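Local coordinates for protein 7,8-dihydro-6-hydroxymethylpterin pyrophosphokinase-dihydropteroate synthase (Plasmodium falciparum, PDB 6JWS) that probably makes 7,8-dihydropteroate in folate biosynthesis, first pyrophosphorylating 6-hydroxymethyl-7,8-dihydropterin with ATP and then joining the product to 4-aminobenzoate, at residues B[16-22]-B[209-215]; B[218-224]-B[313-318]; B[484-490]-B[510-516]. The protein carries 1 engineered substitution. One frame throughout, in Å; residues are numbered along the deposited sequence.

From the N terminus, strand 16-24 opens contact 1, which closes when strand 208-214 returns antiparallel to it across 186 intervening residues. Contact 2 begins directly afterwards: strand 219-221 follows in the chain and pairs with 316-318 over a second long excursion. The two loops are in series, neither nested nor crossed, yet they touch through I318, whose CD1 lies 3.6 Å from I211 CG2, and both grip the same ATP. Together they supply much of the nucleotide site of the pyrophosphokinase part. Contact 3 comes last, a short loop of 19 residues within the TIM-barrel synthase part. Its centre lies about 31 Å from that of contact 1 and 44 Å from that of contact 2.

Contact 1 of 3, residues B[16-22]-B[209-215]; sequences NIAVLNL and IDILFFN. With MG (magnesium ion), chain K; ATP (adenosine-5'-triphosphate), chain J.
An antiparallel strand pair at the nucleotide site of the pyrophosphokinase sheet joins 16-22 to the edge strand 208-214, with N215 just past its end; the axes are 4.5 Å apart at 147°. The register slips by one residue at a classic beta bulge: V19 O accepts from both L212 N (2.7 Å) and F213 N (3.3 Å). The bulge turns L212 toward the partner strand, where its CD1 packs 3.8 Å from N21 CB.

Beyond the last bridge, N215 ties off the end with its amide. Its CG sits beside the backbone N, anti to the carbonyl carbon (chi1 -63°), which brings both amide atoms onto N16 and I17. OD1 takes the I17 N-H at 3.0 Å, while ND2 reaches N16 OD1 from above the carbonyl plane, 46° out of it. N16 ND2 is held separately by V174 O.

At the other end D210 OD1 binds magnesium at 2.3 Å, alongside D208 and the ATP phosphates. Next to it, I211 reads the adenine edge through its backbone, N to ATP N1 (3.1 Å) and O from ATP N6 (2.8 Å).

Around the pair, strand 163-172 continues the sheet beyond 16-22, helix 177-190 packs against A18, I209, I211 and F214, and helix 327-336 packs on V19, L212 and F213.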
loop_
_atom_site.group_PDB
_atom_site.type_symbol
_atom_site.label_atom_id
_atom_site.label_comp_id
_atom_site.label_asym_id
_atom_site.label_seq_id
_atom_site.Cartn_x
_atom_site.Cartn_y
_atom_site.Cartn_z
ATOM N N ASN B 16 31.008 -39.771 -0.045
ATOM C CA ASN B 16 30.947 -38.926 -1.233
ATOM C C ASN B 16 29.840 -37.871 -1.104
ATOM O O ASN B 16 28.882 -38.062 -0.352
ATOM C CB ASN B 16 30.764 -39.762 -2.507
ATOM C CG ASN B 16 31.929 -40.697 -2.795
ATOM O OD1 ASN B 16 33.079 -40.263 -2.855
ATOM N ND2 ASN B 16 31.638 -41.978 -2.979
ATOM N N ILE B 17 29.978 -36.777 -1.880
ATOM C CA ILE B 17 28.977 -35.721 -1.991
ATOM C C ILE B 17 28.302 -35.752 -3.365
ATOM O O ILE B 17 28.929 -35.456 -4.378
ATOM C CB ILE B 17 29.590 -34.328 -1.717
ATOM C CG1 ILE B 17 30.419 -34.285 -0.433
ATOM C CG2 ILE B 17 28.488 -33.273 -1.710
ATOM C CD1 ILE B 17 29.588 -34.461 0.821
ATOM N N ALA B 18 26.994 -36.022 -3.377
ATOM C CA ALA B 18 26.172 -35.931 -4.576
ATOM C C ALA B 18 25.122 -34.829 -4.425
ATOM O O ALA B 18 24.601 -34.614 -3.329
ATOM C CB ALA B 18 25.469 -37.240 -4.814
ATOM N N VAL B 19 24.770 -34.205 -5.560
ATOM C CA VAL B 19 23.703 -33.227 -5.649
ATOM C C VAL B 19 22.643 -33.785 -6.592
ATOM O O VAL B 19 22.970 -34.197 -7.697
ATOM C CB VAL B 19 24.254 -31.865 -6.117
ATOM C CG1 VAL B 19 23.212 -30.758 -6.075
ATOM C CG2 VAL B 19 25.480 -31.456 -5.318
ATOM N N LEU B 20 21.390 -33.836 -6.121
ATOM C CA LEU B 20 20.290 -34.421 -6.868
ATOM C C LEU B 20 19.225 -33.382 -7.213
ATOM O O LEU B 20 19.051 -32.390 -6.499
ATOM C CB LEU B 20 19.646 -35.555 -6.059
ATOM C CG LEU B 20 20.565 -36.661 -5.540
ATOM C CD1 LEU B 20 19.727 -37.740 -4.872
ATOM C CD2 LEU B 20 21.408 -37.267 -6.663
ATOM N N ASN B 21 18.506 -33.666 -8.312
ATOM C CA ASN B 21 17.267 -33.010 -8.685
ATOM C C ASN B 21 16.110 -34.004 -8.557
ATOM O O ASN B 21 16.213 -35.142 -9.007
ATOM C CB ASN B 21 17.339 -32.394 -10.084
ATOM C CG ASN B 21 16.181 -31.444 -10.328
ATOM O OD1 ASN B 21 16.214 -30.298 -9.895
ATOM N ND2 ASN B 21 15.125 -31.903 -10.975
ATOM N N LEU B 22 15.011 -33.565 -7.925
ATOM C CA LEU B 22 13.792 -34.342 -7.760
ATOM C C LEU B 22 12.658 -33.561 -8.421
ATOM O O LEU B 22 12.399 -32.431 -8.031
ATOM C CB LEU B 22 13.483 -34.492 -6.262
ATOM C CG LEU B 22 14.272 -35.511 -5.434
ATOM C CD1 LEU B 22 15.775 -35.404 -5.633
ATOM C CD2 LEU B 22 13.941 -35.354 -3.958
ATOM N N ILE B 209 14.418 -38.442 -10.756
ATOM C CA ILE B 209 15.538 -38.124 -9.888
ATOM C C ILE B 209 16.832 -38.166 -10.699
ATOM O O ILE B 209 17.230 -39.229 -11.163
ATOM C CB ILE B 209 15.592 -39.096 -8.693
ATOM C CG1 ILE B 209 14.256 -39.173 -7.944
ATOM C CG2 ILE B 209 16.758 -38.749 -7.779
ATOM C CD1 ILE B 209 14.208 -40.227 -6.853
ATOM N N ASP B 210 17.499 -37.009 -10.814
ATOM C CA ASP B 210 18.681 -36.833 -11.642
ATOM C C ASP B 210 19.874 -36.620 -10.736
ATOM O O ASP B 210 19.700 -36.138 -9.627
ATOM C CB ASP B 210 18.558 -35.602 -12.539
ATOM C CG ASP B 210 17.480 -35.773 -13.589
ATOM O OD1 ASP B 210 17.332 -36.906 -14.074
ATOM O OD2 ASP B 210 16.789 -34.779 -13.903
ATOM N N ILE B 211 21.071 -36.986 -11.211
ATOM C CA ILE B 211 22.267 -36.653 -10.463
ATOM C C ILE B 211 22.880 -35.436 -11.133
ATOM O O ILE B 211 23.183 -35.494 -12.313
ATOM C CB ILE B 211 23.269 -37.817 -10.408
ATOM C CG1 ILE B 211 22.610 -39.124 -9.955
ATOM C CG2 ILE B 211 24.467 -37.442 -9.542
ATOM C CD1 ILE B 211 23.576 -40.291 -9.897
ATOM N N LEU B 212 23.022 -34.339 -10.391
ATOM C CA LEU B 212 23.526 -33.121 -10.997
ATOM C C LEU B 212 25.038 -33.081 -10.829
ATOM O O LEU B 212 25.764 -32.704 -11.733
ATOM C CB LEU B 212 22.852 -31.904 -10.351
ATOM C CG LEU B 212 21.328 -31.820 -10.496
ATOM C CD1 LEU B 212 20.759 -30.709 -9.611
ATOM C CD2 LEU B 212 20.908 -31.622 -11.952
ATOM N N PHE B 213 25.511 -33.428 -9.637
ATOM C CA PHE B 213 26.934 -33.400 -9.385
ATOM C C PHE B 213 27.284 -34.609 -8.536
ATOM O O PHE B 213 26.441 -35.135 -7.815
ATOM C CB PHE B 213 27.337 -32.129 -8.635
ATOM C CG PHE B 213 27.189 -30.840 -9.403
ATOM C CD1 PHE B 213 28.040 -30.538 -10.459
ATOM C CD2 PHE B 213 26.212 -29.912 -9.051
ATOM C CE1 PHE B 213 27.913 -29.337 -11.152
ATOM C CE2 PHE B 213 26.089 -28.714 -9.742
ATOM C CZ PHE B 213 26.938 -28.427 -10.794
ATOM N N PHE B 214 28.541 -35.029 -8.635
ATOM C CA PHE B 214 29.071 -36.097 -7.801
ATOM C C PHE B 214 30.551 -35.803 -7.598
ATOM O O PHE B 214 31.356 -35.940 -8.520
ATOM C CB PHE B 214 28.817 -37.460 -8.454
ATOM C CG PHE B 214 28.983 -38.640 -7.530
ATOM C CD1 PHE B 214 30.215 -38.948 -6.976
ATOM C CD2 PHE B 214 27.903 -39.456 -7.234
ATOM C CE1 PHE B 214 30.356 -40.031 -6.122
ATOM C CE2 PHE B 214 28.049 -40.542 -6.386
ATOM C CZ PHE B 214 29.277 -40.830 -5.839
ATOM N N ASN B 215 30.887 -35.347 -6.394
ATOM C CA ASN B 215 32.213 -34.822 -6.148
ATOM C C ASN B 215 32.534 -33.835 -7.267
ATOM O O ASN B 215 31.623 -33.184 -7.793
ATOM C CB ASN B 215 33.219 -35.952 -5.908
ATOM C CG ASN B 215 32.880 -36.754 -4.665
ATOM O OD1 ASN B 215 32.210 -36.255 -3.755
ATOM N ND2 ASN B 215 33.316 -38.006 -4.621
HETATM MG MG MG K . 15.786 -37.256 -15.747
HETATM P PG ATP J . 17.825 -36.844 -18.080
HETATM O O1G ATP J . 17.191 -35.465 -18.082
HETATM O O2G ATP J . 19.143 -36.887 -18.835
HETATM O O3G ATP J . 17.943 -37.408 -16.679
HETATM P PB ATP J . 15.272 -37.739 -19.387
HETATM O O1B ATP J . 15.095 -38.658 -20.546
HETATM O O2B ATP J . 14.804 -36.320 -19.494
HETATM O O3B ATP J . 16.809 -37.797 -18.926
HETATM P PA ATP J . 14.893 -39.666 -17.215
HETATM O O1A ATP J . 15.528 -39.193 -15.944
HETATM O O2A ATP J . 13.679 -40.533 -17.118
HETATM O O3A ATP J . 14.550 -38.389 -18.119
HETATM O "O5'" ATP J . 15.993 -40.398 -18.128
HETATM C "C5'" ATP J . 17.362 -40.446 -17.647
HETATM C "C4'" ATP J . 18.258 -40.963 -18.741
HETATM O "O4'" ATP J . 19.434 -40.119 -18.861
HETATM C "C3'" ATP J . 18.789 -42.385 -18.524
HETATM O "O3'" ATP J . 18.881 -43.037 -19.784
HETATM C "C2'" ATP J . 20.127 -42.127 -17.824
HETATM O "O2'" ATP J . 21.114 -43.111 -18.027
HETATM C "C1'" ATP J . 20.593 -40.847 -18.507
HETATM N N9 ATP J . 21.449 -40.022 -17.654
HETATM C C8 ATP J . 22.677 -39.518 -17.996
HETATM N N7 ATP J . 23.219 -38.810 -17.033
HETATM C C5 ATP J . 22.277 -38.830 -16.014
HETATM C C6 ATP J . 22.257 -38.242 -14.735
HETATM N N6 ATP J . 23.254 -37.507 -14.259
HETATM N N1 ATP J . 21.163 -38.461 -13.959
HETATM C C2 ATP J . 20.166 -39.211 -14.450
HETATM N N3 ATP J . 20.079 -39.808 -15.639
HETATM C C4 ATP J . 21.181 -39.578 -16.382
HETATM O O HOH W 1 14.855 -34.713 -12.051
HETATM O O HOH W 2 15.481 -35.030 -16.178
#

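Contact 2 of 3, residues B[218-224]-B[313-318]; sequences TIFMKNI and IEFLSI. With ATP (adenosine-5'-triphosphate), chain J.
Strands 219-221 and 316-318 run antiparallel, 169° between their directions and 4.6 Å apart, with I219-I318 and M221-L316 as hydrogen-bonded pairs and F220-S317 as the non-hydrogen-bonded pair between them. This two-stranded antiparallel ribbon borders the ATP pocket through 313-318, with 219-221 behind it. Its shortest rung is I219 N to I318 O at 2.7 Å, in the carbonyl plane; farther along, I224 N to E314 O is weak.

I219, M221, L316 and I318 share one face, where I219 CG2 crosses toward L316 CD2 and the I224 CD1 methyl lies beside L316 CB. The other face carries F220, swung with CG opposite its backbone N (chi1 -157°), which lays the ring toward S317 and F315. F220 CD2 lies 3.3 Å from S317 OG, obliquely to the ring; that hydroxyl is bonded to P319 O. The F220 and F315 rings are inclined by 30° but slid apart, centroids 5.4 Å distant, so there is little overlap.

F315 CG sits between the backbone N and the carbonyl carbon, with one ring face against the nucleotide: ATP C8 is 3.4 Å above the plane and offset toward the rim. Backbone atoms before and after F315 in the chain hold the ligand: E314 N donates to O3' of the ribose, S317 O accepts from N6 of the adenine, and S317 N donates to ATP N7 at 2.7 Å.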
loop_
_atom_site.group_PDB
_atom_site.type_symbol
_atom_site.label_atom_id
_atom_site.label_comp_id
_atom_site.label_asym_id
_atom_site.label_seq_id
_atom_site.Cartn_x
_atom_site.Cartn_y
_atom_site.Cartn_z
ATOM N N THR B 218 34.054 -35.237 -13.693
ATOM C CA THR B 218 33.552 -34.918 -15.018
ATOM C C THR B 218 33.485 -36.216 -15.818
ATOM O O THR B 218 34.518 -36.749 -16.218
ATOM C CB THR B 218 34.494 -33.938 -15.726
ATOM O OG1 THR B 218 34.795 -32.832 -14.876
ATOM C CG2 THR B 218 33.945 -33.444 -17.047
ATOM N N ILE B 219 32.264 -36.703 -16.056
ATOM C CA ILE B 219 32.036 -38.015 -16.642
ATOM C C ILE B 219 31.024 -37.887 -17.780
ATOM O O ILE B 219 30.044 -37.156 -17.650
ATOM C CB ILE B 219 31.525 -38.983 -15.555
ATOM C CG1 ILE B 219 32.646 -39.372 -14.591
ATOM C CG2 ILE B 219 30.830 -40.197 -16.160
ATOM C CD1 ILE B 219 32.166 -39.678 -13.198
ATOM N N PHE B 220 31.282 -38.604 -18.890
ATOM C CA PHE B 220 30.281 -38.872 -19.912
ATOM C C PHE B 220 30.501 -40.281 -20.458
ATOM O O PHE B 220 31.492 -40.534 -21.136
ATOM C CB PHE B 220 30.278 -37.801 -21.015
ATOM C CG PHE B 220 28.978 -37.697 -21.780
ATOM C CD1 PHE B 220 28.677 -38.577 -22.810
ATOM C CD2 PHE B 220 28.032 -36.728 -21.453
ATOM C CE1 PHE B 220 27.468 -38.490 -23.494
ATOM C CE2 PHE B 220 26.826 -36.641 -22.133
ATOM C CZ PHE B 220 26.543 -37.521 -23.157
ATOM N N MET B 221 29.570 -41.192 -20.147
ATOM C CA MET B 221 29.686 -42.588 -20.537
ATOM C C MET B 221 28.586 -42.892 -21.547
ATOM O O MET B 221 27.411 -42.886 -21.187
ATOM C CB MET B 221 29.543 -43.509 -19.321
ATOM C CG MET B 221 30.793 -43.573 -18.456
ATOM S SD MET B 221 30.631 -44.630 -16.972
ATOM C CE MET B 221 30.040 -46.168 -17.681
ATOM N N LYS B 222 28.991 -43.179 -22.795
ATOM C CA LYS B 222 28.142 -42.990 -23.964
ATOM C C LYS B 222 27.158 -44.141 -24.162
ATOM O O LYS B 222 26.029 -43.910 -24.598
ATOM C CB LYS B 222 28.975 -42.726 -25.222
ATOM C CG LYS B 222 29.287 -41.259 -25.498
ATOM C CD LYS B 222 30.159 -41.030 -26.719
ATOM C CE LYS B 222 31.607 -41.415 -26.491
ATOM N NZ LYS B 222 32.500 -40.850 -27.532
ATOM N N ASN B 223 27.585 -45.374 -23.877
ATOM C CA ASN B 223 26.685 -46.502 -24.054
ATOM C C ASN B 223 26.844 -47.497 -22.911
ATOM O O ASN B 223 27.947 -47.958 -22.617
ATOM C CB ASN B 223 26.752 -47.132 -25.450
ATOM C CG ASN B 223 25.498 -46.875 -26.266
ATOM O OD1 ASN B 223 25.381 -47.343 -27.395
ATOM N ND2 ASN B 223 24.550 -46.139 -25.704
ATOM N N ILE B 224 25.701 -47.807 -22.291
ATOM C CA ILE B 224 25.636 -48.557 -21.052
ATOM C C ILE B 224 24.522 -49.591 -21.183
ATOM O O ILE B 224 23.349 -49.247 -21.365
ATOM C CB ILE B 224 25.452 -47.619 -19.834
ATOM C CG1 ILE B 224 26.637 -46.660 -19.667
ATOM C CG2 ILE B 224 25.194 -48.419 -18.561
ATOM C CD1 ILE B 224 26.448 -45.595 -18.601
ATOM N N ILE B 313 19.012 -47.027 -18.151
ATOM C CA ILE B 313 20.261 -46.294 -18.041
ATOM C C ILE B 313 21.031 -46.434 -19.350
ATOM O O ILE B 313 21.745 -47.410 -19.567
ATOM C CB ILE B 313 21.085 -46.768 -16.828
ATOM C CG1 ILE B 313 20.277 -46.689 -15.532
ATOM C CG2 ILE B 313 22.387 -45.988 -16.726
ATOM C CD1 ILE B 313 21.034 -47.150 -14.308
ATOM N N GLU B 314 20.879 -45.426 -20.210
ATOM C CA GLU B 314 21.468 -45.437 -21.537
ATOM C C GLU B 314 22.859 -44.815 -21.486
ATOM O O GLU B 314 23.736 -45.217 -22.241
ATOM C CB GLU B 314 20.560 -44.708 -22.532
ATOM C CG GLU B 314 19.172 -45.321 -22.647
ATOM C CD GLU B 314 18.517 -45.229 -24.017
ATOM O OE1 GLU B 314 18.696 -44.192 -24.689
ATOM O OE2 GLU B 314 17.836 -46.200 -24.414
ATOM N N PHE B 315 23.043 -43.820 -20.609
ATOM C CA PHE B 315 24.325 -43.142 -20.474
ATOM C C PHE B 315 24.389 -42.451 -19.114
ATOM O O PHE B 315 23.382 -42.360 -18.421
ATOM C CB PHE B 315 24.573 -42.189 -21.651
ATOM C CG PHE B 315 23.713 -40.949 -21.675
ATOM C CD1 PHE B 315 22.402 -40.995 -22.124
ATOM C CD2 PHE B 315 24.216 -39.729 -21.237
ATOM C CE1 PHE B 315 21.617 -39.849 -22.141
ATOM C CE2 PHE B 315 23.429 -38.584 -21.255
ATOM C CZ PHE B 315 22.130 -38.644 -21.708
ATOM N N LEU B 316 25.589 -42.000 -18.735
ATOM C CA LEU B 316 25.769 -41.230 -17.521
ATOM C C LEU B 316 26.499 -39.927 -17.828
ATOM O O LEU B 316 27.629 -39.946 -18.309
ATOM C CB LEU B 316 26.552 -42.051 -16.490
ATOM C CG LEU B 316 26.702 -41.375 -15.124
ATOM C CD1 LEU B 316 25.344 -41.206 -14.451
ATOM C CD2 LEU B 316 27.661 -42.145 -14.225
ATOM N N SER B 317 25.864 -38.801 -17.481
ATOM C CA SER B 317 26.507 -37.503 -17.617
ATOM C C SER B 317 26.643 -36.844 -16.246
ATOM O O SER B 317 25.644 -36.545 -15.594
ATOM C CB SER B 317 25.751 -36.618 -18.587
ATOM O OG SER B 317 26.478 -35.415 -18.818
ATOM N N ILE B 318 27.886 -36.622 -15.817
ATOM C CA ILE B 318 28.147 -35.827 -14.631
ATOM C C ILE B 318 29.115 -34.715 -15.004
ATOM O O ILE B 318 30.223 -34.996 -15.444
ATOM C CB ILE B 318 28.706 -36.667 -13.463
ATOM C CG1 ILE B 318 27.876 -37.920 -13.167
ATOM C CG2 ILE B 318 28.909 -35.793 -12.227
ATOM C CD1 ILE B 318 26.650 -37.685 -12.334
HETATM P PG ATP J . 17.825 -36.844 -18.080
HETATM O O1G ATP J . 17.191 -35.465 -18.082
HETATM O O2G ATP J . 19.143 -36.887 -18.835
HETATM O O3G ATP J . 17.943 -37.408 -16.679
HETATM P PB ATP J . 15.272 -37.739 -19.387
HETATM O O1B ATP J . 15.095 -38.658 -20.546
HETATM O O2B ATP J . 14.804 -36.320 -19.494
HETATM O O3B ATP J . 16.809 -37.797 -18.926
HETATM P PA ATP J . 14.893 -39.666 -17.215
HETATM O O1A ATP J . 15.528 -39.193 -15.944
HETATM O O2A ATP J . 13.679 -40.533 -17.118
HETATM O O3A ATP J . 14.550 -38.389 -18.119
HETATM O "O5'" ATP J . 15.993 -40.398 -18.128
HETATM C "C5'" ATP J . 17.362 -40.446 -17.647
HETATM C "C4'" ATP J . 18.258 -40.963 -18.741
HETATM O "O4'" ATP J . 19.434 -40.119 -18.861
HETATM C "C3'" ATP J . 18.789 -42.385 -18.524
HETATM O "O3'" ATP J . 18.881 -43.037 -19.784
HETATM C "C2'" ATP J . 20.127 -42.127 -17.824
HETATM O "O2'" ATP J . 21.114 -43.111 -18.027
HETATM C "C1'" ATP J . 20.593 -40.847 -18.507
HETATM N N9 ATP J . 21.449 -40.022 -17.654
HETATM C C8 ATP J . 22.677 -39.518 -17.996
HETATM N N7 ATP J . 23.219 -38.810 -17.033
HETATM C C5 ATP J . 22.277 -38.830 -16.014
HETATM C C6 ATP J . 22.257 -38.242 -14.735
HETATM N N6 ATP J . 23.254 -37.507 -14.259
HETATM N N1 ATP J . 21.163 -38.461 -13.959
HETATM C C2 ATP J . 20.166 -39.211 -14.450
HETATM N N3 ATP J . 20.079 -39.808 -15.639
HETATM C C4 ATP J . 21.181 -39.578 -16.382
#

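Contact 3 of 3, residues B[484-490]-B[510-516]; sequences INYNVFK and NPEIIKL
Y486 and L516 meet where the first turn of helix 486-494 packs against segment 510-516, whose residues 511-516 have helical backbone angles, in the part of the TIM-barrel synthase that links strand 478-482 to strand 500-503 and then runs on toward strand 525-529. The tight part is apolar and centred on L516. Its CD1 methyl stands over one face of the Y486 ring, 3.8 Å from the centroid and 19° off the normal, a CH-pi contact. The leucine crosses the tyrosine at about a right angle, and CD2 follows the ring outward to lie beside CZ and OH. The tyrosine ring comes to this position because CG points opposite the backbone N (chi1 -179°), which carries it across to the partner segment; there its rim also meets the backbone of E512 and I513.

On the inner side, F489 offers the edge of its ring to L516, CD2 lying 3.7 Å from L516 CB nearly in the ring plane. I513 CD1 fills the adjoining position, 3.8 Å from F489 CB. F489 and I513 also rest on L501 of strand 500-503, which joins this packing to the barrel wall.

The looser flank is polar and partly exposed. There N510 and I484 do not bond directly: water 3 bridges them, donating to I484 O and accepting from N510 N, each at 3.0 Å. Each segment also stabilises its own start. N510 OD1 accepts from E512 N in an Asx turn, with the donor 38° out of the carbonyl plane, whereas N485 serves as N-cap of helix 486-494. K490 turns its amino end away to a salt bridge with D494. In the N485 cap, V488 N approaches N485 OD1 on a lone pair in the carbonyl plane, at 3.1 Å.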
loop_
_atom_site.group_PDB
_atom_site.type_symbol
_atom_site.label_atom_id
_atom_site.label_comp_id
_atom_site.label_asym_id
_atom_site.label_seq_id
_atom_site.Cartn_x
_atom_site.Cartn_y
_atom_site.Cartn_z
ATOM N N ILE B 484 9.020 -24.522 23.243
ATOM C CA ILE B 484 10.452 -24.726 23.065
ATOM C C ILE B 484 10.817 -26.084 23.661
ATOM O O ILE B 484 12.008 -26.447 23.746
ATOM C CB ILE B 484 11.259 -23.605 23.749
ATOM C CG1 ILE B 484 11.056 -23.607 25.271
ATOM C CG2 ILE B 484 10.941 -22.246 23.128
ATOM C CD1 ILE B 484 11.840 -22.525 26.000
ATOM N N ASN B 485 9.784 -26.834 24.060
ATOM C CA ASN B 485 10.009 -27.980 24.922
ATOM C C ASN B 485 9.918 -29.285 24.139
ATOM O O ASN B 485 8.870 -29.657 23.624
ATOM C CB ASN B 485 9.165 -27.934 26.198
ATOM C CG ASN B 485 9.536 -29.048 27.148
ATOM O OD1 ASN B 485 9.039 -30.172 27.020
ATOM N ND2 ASN B 485 10.441 -28.761 28.074
ATOM N N TYR B 486 11.052 -29.979 24.077
ATOM C CA TYR B 486 11.163 -31.277 23.442
ATOM C C TYR B 486 10.043 -32.239 23.862
ATOM O O TYR B 486 9.368 -32.806 23.000
ATOM C CB TYR B 486 12.535 -31.864 23.761
ATOM C CG TYR B 486 12.762 -33.206 23.123
ATOM C CD1 TYR B 486 12.321 -34.374 23.732
ATOM C CD2 TYR B 486 13.434 -33.306 21.921
ATOM C CE1 TYR B 486 12.530 -35.613 23.155
ATOM C CE2 TYR B 486 13.666 -34.537 21.330
ATOM C CZ TYR B 486 13.194 -35.690 21.943
ATOM O OH TYR B 486 13.422 -36.905 21.363
ATOM N N ASN B 487 9.853 -32.441 25.176
ATOM C CA ASN B 487 8.911 -33.450 25.654
ATOM C C ASN B 487 7.486 -33.122 25.217
ATOM O O ASN B 487 6.748 -34.010 24.794
ATOM C CB ASN B 487 9.032 -33.711 27.159
ATOM C CG ASN B 487 10.207 -34.623 27.458
ATOM O OD1 ASN B 487 10.620 -35.403 26.608
ATOM N ND2 ASN B 487 10.785 -34.519 28.641
ATOM N N VAL B 488 7.116 -31.840 25.292
ATOM C CA VAL B 488 5.791 -31.408 24.882
ATOM C C VAL B 488 5.631 -31.668 23.387
ATOM O O VAL B 488 4.690 -32.346 22.970
ATOM C CB VAL B 488 5.533 -29.935 25.270
ATOM C CG1 VAL B 488 4.318 -29.348 24.552
ATOM C CG2 VAL B 488 5.391 -29.777 26.785
ATOM N N PHE B 489 6.590 -31.186 22.583
ATOM C CA PHE B 489 6.480 -31.367 21.148
ATOM C C PHE B 489 6.407 -32.849 20.784
ATOM O O PHE B 489 5.634 -33.206 19.899
ATOM C CB PHE B 489 7.585 -30.658 20.351
ATOM C CG PHE B 489 7.301 -30.612 18.856
ATOM C CD1 PHE B 489 6.208 -29.918 18.358
ATOM C CD2 PHE B 489 8.122 -31.262 17.944
ATOM C CE1 PHE B 489 5.942 -29.877 16.994
ATOM C CE2 PHE B 489 7.877 -31.185 16.578
ATOM C CZ PHE B 489 6.774 -30.514 16.104
ATOM N N LYS B 490 7.227 -33.692 21.439
ATOM C CA LYS B 490 7.252 -35.123 21.151
ATOM C C LYS B 490 5.879 -35.773 21.373
ATOM O O LYS B 490 5.389 -36.509 20.529
ATOM C CB LYS B 490 8.358 -35.833 21.947
ATOM C CG LYS B 490 8.474 -37.327 21.674
ATOM C CD LYS B 490 9.664 -37.994 22.364
ATOM C CE LYS B 490 9.519 -39.499 22.493
ATOM N NZ LYS B 490 9.093 -40.133 21.222
ATOM N N ASN B 510 16.643 -26.245 22.905
ATOM C CA ASN B 510 16.922 -27.666 22.853
ATOM C C ASN B 510 17.013 -28.091 21.391
ATOM O O ASN B 510 16.001 -28.488 20.810
ATOM C CB ASN B 510 15.868 -28.496 23.601
ATOM C CG ASN B 510 16.301 -29.946 23.690
ATOM O OD1 ASN B 510 17.226 -30.344 22.983
ATOM N ND2 ASN B 510 15.662 -30.735 24.554
ATOM N N PRO B 511 18.207 -28.005 20.754
ATOM C CA PRO B 511 18.355 -28.316 19.329
ATOM C C PRO B 511 17.863 -29.706 18.932
ATOM O O PRO B 511 17.492 -29.897 17.775
ATOM C CB PRO B 511 19.846 -28.116 19.040
ATOM C CG PRO B 511 20.270 -27.133 20.115
ATOM C CD PRO B 511 19.467 -27.514 21.344
ATOM N N GLU B 512 17.735 -30.623 19.914
ATOM C CA GLU B 512 17.268 -31.978 19.641
ATOM C C GLU B 512 15.819 -31.975 19.143
ATOM O O GLU B 512 15.396 -32.916 18.475
ATOM C CB GLU B 512 17.449 -32.926 20.838
ATOM C CG GLU B 512 18.836 -32.868 21.493
ATOM C CD GLU B 512 20.031 -33.218 20.608
ATOM O OE1 GLU B 512 19.855 -33.997 19.649
ATOM O OE2 GLU B 512 21.151 -32.711 20.872
ATOM N N ILE B 513 15.059 -30.914 19.456
ATOM C CA ILE B 513 13.666 -30.819 19.026
ATOM C C ILE B 513 13.581 -30.930 17.506
ATOM O O ILE B 513 12.528 -31.284 16.977
ATOM C CB ILE B 513 12.998 -29.533 19.568
ATOM C CG1 ILE B 513 11.472 -29.639 19.597
ATOM C CG2 ILE B 513 13.472 -28.273 18.839
ATOM C CD1 ILE B 513 10.815 -28.574 20.447
ATOM N N ILE B 514 14.696 -30.637 16.829
ATOM C CA ILE B 514 14.810 -30.612 15.375
ATOM C C ILE B 514 14.639 -32.022 14.808
ATOM O O ILE B 514 13.983 -32.212 13.783
ATOM C CB ILE B 514 16.142 -29.934 14.980
ATOM C CG1 ILE B 514 16.001 -28.413 15.005
ATOM C CG2 ILE B 514 16.710 -30.429 13.654
ATOM C CD1 ILE B 514 17.319 -27.699 15.231
ATOM N N LYS B 515 15.157 -33.019 15.528
ATOM C CA LYS B 515 15.001 -34.412 15.138
ATOM C C LYS B 515 13.533 -34.815 15.149
ATOM O O LYS B 515 13.143 -35.750 14.457
ATOM C CB LYS B 515 15.700 -35.354 16.122
ATOM C CG LYS B 515 17.211 -35.213 16.259
ATOM C CD LYS B 515 17.705 -36.318 17.171
ATOM C CE LYS B 515 18.611 -35.856 18.289
ATOM N NZ LYS B 515 18.263 -36.481 19.590
ATOM N N LEU B 516 12.714 -34.109 15.925
ATOM C CA LEU B 516 11.301 -34.420 15.972
ATOM C C LEU B 516 10.573 -33.897 14.730
ATOM O O LEU B 516 9.424 -34.276 14.532
ATOM C CB LEU B 516 10.694 -33.831 17.254
ATOM C CG LEU B 516 11.208 -34.370 18.600
ATOM C CD1 LEU B 516 10.452 -33.714 19.756
ATOM C CD2 LEU B 516 11.041 -35.886 18.684
HETATM O O HOH W 3 14.033 -25.535 21.678
#